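Local coordinates for putative uncharacterized protein gbs1890 (Streptococcus agalactiae NEM316, PDB 4TKZ) that probably serves as the IIA component of a sugar phosphotransferase system, relaying phosphoryl groups during carbohydrate uptake, at residues V52-L65 and D82-L96. Numbering follows the deposited sequence.
Sequences VIDFKEILVLTDLL and DKKIKVLSGLNLSML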
# COMPACT_ATOMS: atom_id res chain seq x y z
N VAL A 52 2.85 19.47 -10.64
CA VAL A 52 2.15 19.31 -11.92
C VAL A 52 2.34 20.46 -12.93
O VAL A 52 1.88 20.34 -14.06
CB VAL A 52 0.62 19.06 -11.74
CG1 VAL A 52 0.38 17.87 -10.84
CG2 VAL A 52 -0.08 20.30 -11.18
N ILE A 53 3.02 21.53 -12.53
CA ILE A 53 3.18 22.73 -13.37
C ILE A 53 3.49 22.38 -14.83
O ILE A 53 2.81 22.84 -15.75
CB ILE A 53 4.34 23.62 -12.88
CG1 ILE A 53 4.10 24.08 -11.44
CG2 ILE A 53 4.54 24.82 -13.82
CD1 ILE A 53 5.29 24.79 -10.81
N ASP A 54 4.51 21.55 -15.02
CA ASP A 54 5.06 21.33 -16.35
C ASP A 54 4.77 19.94 -16.91
O ASP A 54 5.50 19.45 -17.78
CB ASP A 54 6.57 21.57 -16.31
CG ASP A 54 6.91 22.99 -15.93
OD1 ASP A 54 6.63 23.89 -16.74
OD2 ASP A 54 7.44 23.22 -14.82
N PHE A 55 3.70 19.31 -16.43
CA PHE A 55 3.33 17.99 -16.92
C PHE A 55 1.88 17.95 -17.42
O PHE A 55 1.01 18.63 -16.88
CB PHE A 55 3.62 16.92 -15.85
CG PHE A 55 5.08 16.77 -15.54
CD1 PHE A 55 5.69 17.59 -14.59
CD2 PHE A 55 5.85 15.83 -16.20
CE1 PHE A 55 7.02 17.48 -14.31
CE2 PHE A 55 7.20 15.70 -15.91
CZ PHE A 55 7.79 16.52 -14.96
N LYS A 56 1.64 17.16 -18.47
CA LYS A 56 0.35 17.13 -19.13
C LYS A 56 -0.41 15.84 -18.81
O LYS A 56 -1.65 15.83 -18.74
CB LYS A 56 0.55 17.28 -20.64
CG LYS A 56 -0.68 17.07 -21.51
CD LYS A 56 -0.28 17.17 -22.98
CE LYS A 56 -1.44 16.83 -23.91
NZ LYS A 56 -0.99 16.79 -25.34
N GLU A 57 0.35 14.76 -18.60
CA GLU A 57 -0.21 13.44 -18.30
C GLU A 57 0.30 13.01 -16.94
O GLU A 57 1.49 12.76 -16.76
CB GLU A 57 0.25 12.44 -19.36
CG GLU A 57 -0.07 12.86 -20.79
CD GLU A 57 -1.53 12.68 -21.16
OE1 GLU A 57 -2.27 12.04 -20.38
OE2 GLU A 57 -1.94 13.18 -22.23
N ILE A 58 -0.61 12.92 -15.97
CA ILE A 58 -0.23 12.73 -14.56
C ILE A 58 -1.08 11.68 -13.86
O ILE A 58 -2.32 11.74 -13.88
CB ILE A 58 -0.31 14.06 -13.78
CG1 ILE A 58 0.66 15.08 -14.35
CG2 ILE A 58 -0.02 13.86 -12.30
CD1 ILE A 58 0.08 16.48 -14.45
N LEU A 59 -0.42 10.71 -13.25
CA LEU A 59 -1.14 9.72 -12.47
C LEU A 59 -0.84 9.95 -11.00
O LEU A 59 0.31 9.87 -10.58
CB LEU A 59 -0.75 8.30 -12.91
CG LEU A 59 -1.40 7.16 -12.12
CD1 LEU A 59 -2.92 7.19 -12.20
CD2 LEU A 59 -0.87 5.82 -12.58
N VAL A 60 -1.89 10.22 -10.23
CA VAL A 60 -1.74 10.44 -8.80
C VAL A 60 -2.23 9.24 -8.00
O VAL A 60 -3.42 8.88 -8.04
CB VAL A 60 -2.48 11.69 -8.31
CG1 VAL A 60 -2.20 11.90 -6.83
CG2 VAL A 60 -2.07 12.92 -9.13
N LEU A 61 -1.31 8.62 -7.27
CA LEU A 61 -1.67 7.44 -6.50
C LEU A 61 -1.80 7.82 -5.03
O LEU A 61 -0.84 8.27 -4.41
CB LEU A 61 -0.60 6.36 -6.69
CG LEU A 61 -0.31 6.11 -8.17
CD1 LEU A 61 0.79 5.04 -8.31
CD2 LEU A 61 -1.59 5.67 -8.88
N THR A 62 -2.98 7.64 -4.46
CA THR A 62 -3.19 8.06 -3.08
C THR A 62 -3.62 6.91 -2.22
O THR A 62 -4.16 5.93 -2.72
CB THR A 62 -4.28 9.14 -2.97
OG1 THR A 62 -5.56 8.57 -3.25
CG2 THR A 62 -3.98 10.28 -3.93
N ASP A 63 -3.43 7.06 -0.91
CA ASP A 63 -3.60 5.91 -0.04
C ASP A 63 -5.04 5.48 0.18
O ASP A 63 -5.38 4.31 0.04
CB ASP A 63 -2.88 6.09 1.30
CG ASP A 63 -3.22 7.39 2.01
OD1 ASP A 63 -3.92 8.25 1.44
OD2 ASP A 63 -2.76 7.55 3.16
N LEU A 64 -5.90 6.45 0.48
CA LEU A 64 -7.16 6.13 1.13
C LEU A 64 -8.29 7.00 0.61
O LEU A 64 -8.19 8.23 0.63
CB LEU A 64 -6.97 6.34 2.63
CG LEU A 64 -7.91 5.69 3.63
CD1 LEU A 64 -7.95 4.17 3.45
CD2 LEU A 64 -7.47 6.06 5.04
N LEU A 65 -9.35 6.36 0.13
CA LEU A 65 -10.54 7.05 -0.35
C LEU A 65 -11.12 7.97 0.71
O LEU A 65 -11.41 7.53 1.83
CB LEU A 65 -11.60 6.05 -0.79
CG LEU A 65 -12.92 6.65 -1.27
CD1 LEU A 65 -12.69 7.40 -2.57
CD2 LEU A 65 -13.97 5.57 -1.44
N ASP A 82 -6.09 21.56 -19.90
CA ASP A 82 -5.37 20.69 -20.83
C ASP A 82 -4.47 19.65 -20.18
O ASP A 82 -3.78 18.91 -20.88
CB ASP A 82 -4.58 21.53 -21.84
CG ASP A 82 -5.48 22.21 -22.85
OD1 ASP A 82 -6.34 21.52 -23.44
OD2 ASP A 82 -5.34 23.44 -23.04
N LYS A 83 -4.48 19.58 -18.86
CA LYS A 83 -3.78 18.50 -18.17
C LYS A 83 -4.70 17.31 -18.03
O LYS A 83 -5.90 17.46 -17.82
CB LYS A 83 -3.31 18.94 -16.79
CG LYS A 83 -2.26 20.03 -16.79
CD LYS A 83 -1.69 20.21 -15.39
CE LYS A 83 -0.71 21.36 -15.34
NZ LYS A 83 0.38 21.21 -16.33
N LYS A 84 -4.13 16.12 -18.16
CA LYS A 84 -4.86 14.89 -17.87
C LYS A 84 -4.35 14.35 -16.54
O LYS A 84 -3.22 13.87 -16.45
CB LYS A 84 -4.68 13.87 -18.99
CG LYS A 84 -5.40 14.26 -20.28
CD LYS A 84 -6.91 14.20 -20.11
CE LYS A 84 -7.64 14.99 -21.19
NZ LYS A 84 -7.63 16.46 -20.91
N ILE A 85 -5.16 14.48 -15.50
CA ILE A 85 -4.76 14.03 -14.16
C ILE A 85 -5.71 12.95 -13.67
O ILE A 85 -6.90 13.21 -13.46
CB ILE A 85 -4.73 15.20 -13.16
CG1 ILE A 85 -3.77 16.29 -13.64
CG2 ILE A 85 -4.33 14.70 -11.78
CD1 ILE A 85 -3.89 17.62 -12.89
N LYS A 86 -5.19 11.73 -13.52
CA LYS A 86 -5.97 10.64 -12.95
C LYS A 86 -5.63 10.49 -11.48
O LYS A 86 -4.46 10.54 -11.09
CB LYS A 86 -5.68 9.34 -13.71
CG LYS A 86 -6.28 9.28 -15.11
CD LYS A 86 -7.80 9.19 -15.04
CE LYS A 86 -8.40 8.75 -16.37
NZ LYS A 86 -9.86 9.07 -16.49
N VAL A 87 -6.65 10.29 -10.65
CA VAL A 87 -6.46 10.16 -9.21
C VAL A 87 -7.03 8.83 -8.73
O VAL A 87 -8.24 8.60 -8.81
CB VAL A 87 -7.17 11.30 -8.46
CG1 VAL A 87 -6.96 11.17 -6.95
CG2 VAL A 87 -6.66 12.67 -8.96
N LEU A 88 -6.15 7.96 -8.23
CA LEU A 88 -6.60 6.68 -7.68
C LEU A 88 -6.43 6.65 -6.16
O LEU A 88 -5.51 7.26 -5.62
CB LEU A 88 -5.82 5.50 -8.28
CG LEU A 88 -5.66 5.41 -9.80
CD1 LEU A 88 -5.03 4.05 -10.19
CD2 LEU A 88 -7.01 5.60 -10.48
N SER A 89 -7.34 5.95 -5.48
CA SER A 89 -7.13 5.56 -4.08
C SER A 89 -6.79 4.07 -4.05
O SER A 89 -6.85 3.40 -5.08
CB SER A 89 -8.38 5.82 -3.25
OG SER A 89 -9.47 5.05 -3.72
N GLY A 90 -6.42 3.56 -2.87
CA GLY A 90 -6.18 2.14 -2.68
C GLY A 90 -4.77 1.69 -2.98
O GLY A 90 -4.53 0.51 -3.23
N LEU A 91 -3.84 2.64 -2.95
CA LEU A 91 -2.46 2.41 -3.38
C LEU A 91 -1.83 1.19 -2.72
O LEU A 91 -1.76 1.11 -1.49
CB LEU A 91 -1.59 3.64 -3.09
CG LEU A 91 -0.08 3.47 -3.22
CD1 LEU A 91 0.31 3.09 -4.65
CD2 LEU A 91 0.64 4.74 -2.79
N ASN A 92 -1.41 0.23 -3.55
CA ASN A 92 -0.59 -0.91 -3.09
C ASN A 92 0.65 -1.03 -3.97
O ASN A 92 0.80 -0.27 -4.92
CB ASN A 92 -1.39 -2.22 -2.97
CG ASN A 92 -2.07 -2.63 -4.26
OD1 ASN A 92 -1.65 -2.26 -5.35
ND2 ASN A 92 -3.13 -3.44 -4.14
N LEU A 93 1.57 -1.95 -3.68
CA LEU A 93 2.78 -1.98 -4.49
C LEU A 93 2.47 -2.43 -5.92
O LEU A 93 3.15 -2.03 -6.86
CB LEU A 93 3.90 -2.82 -3.85
CG LEU A 93 5.29 -2.83 -4.49
CD1 LEU A 93 5.85 -1.44 -4.68
CD2 LEU A 93 6.28 -3.67 -3.66
N SER A 94 1.43 -3.25 -6.09
CA SER A 94 0.99 -3.68 -7.41
C SER A 94 0.61 -2.48 -8.28
O SER A 94 0.98 -2.41 -9.46
CB SER A 94 -0.22 -4.61 -7.31
OG SER A 94 0.14 -5.88 -6.80
N MET A 95 -0.14 -1.56 -7.69
CA MET A 95 -0.58 -0.34 -8.38
C MET A 95 0.65 0.43 -8.86
O MET A 95 0.73 0.84 -10.02
CB MET A 95 -1.43 0.51 -7.44
CG MET A 95 -2.08 1.69 -8.10
SD MET A 95 -3.09 2.62 -6.94
CE MET A 95 -4.52 1.56 -6.82
N LEU A 96 1.62 0.60 -7.97
CA LEU A 96 2.83 1.36 -8.28
C LEU A 96 3.70 0.68 -9.32
O LEU A 96 4.17 1.32 -10.27
CB LEU A 96 3.65 1.61 -7.01
CG LEU A 96 4.92 2.44 -7.18
CD1 LEU A 96 4.65 3.77 -7.91
CD2 LEU A 96 5.54 2.70 -5.81
O HOH W 1 -3.13 2.63 0.34
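K83, just ahead of strand 84-89, reaches into the turn V52-F55, where its NZ donates to three backbone oxygens, V52 O, I53 O and, at 2.7 Å, F55 O. The bond to I53 O comes from above the carbonyl plane, and a bend at the last torsion (chi4 -55°) swings the ammonium into this cluster. Beyond the turn, parallel strands 57-62 and 84-89 close one beta-alpha-beta unit, joined by main-chain bonds such as I58 N to K84 O and K86 N to I58 O. I58, V60, I85 and V87 share one face, where V60 and V87 touch helix 68-76; I58 CD1 lies alongside I85 CG1. On the other face, with CG anti to its carbonyl carbon (chi1 -51°) and the chain then extended, L61 brings CD2 against L88 CD1 and, at 3.9 Å, M95 SD, while its CD1 touches L96 CD1, the two side chains crossing at about a right angle. T62 N and OG1 grip L88 O from opposite faces of its plane. D63 OD2 is hydrogen-bonded to H9 ND1, probably the phosphorylated histidine, as in related IIA domains; L88 and S89 pair antiparallel with a strand of the second subunit. Main-chain bonds and apolar packing thus join the strands, with polar closure at both ends, where carbonyls probably stabilise the lysine's charge.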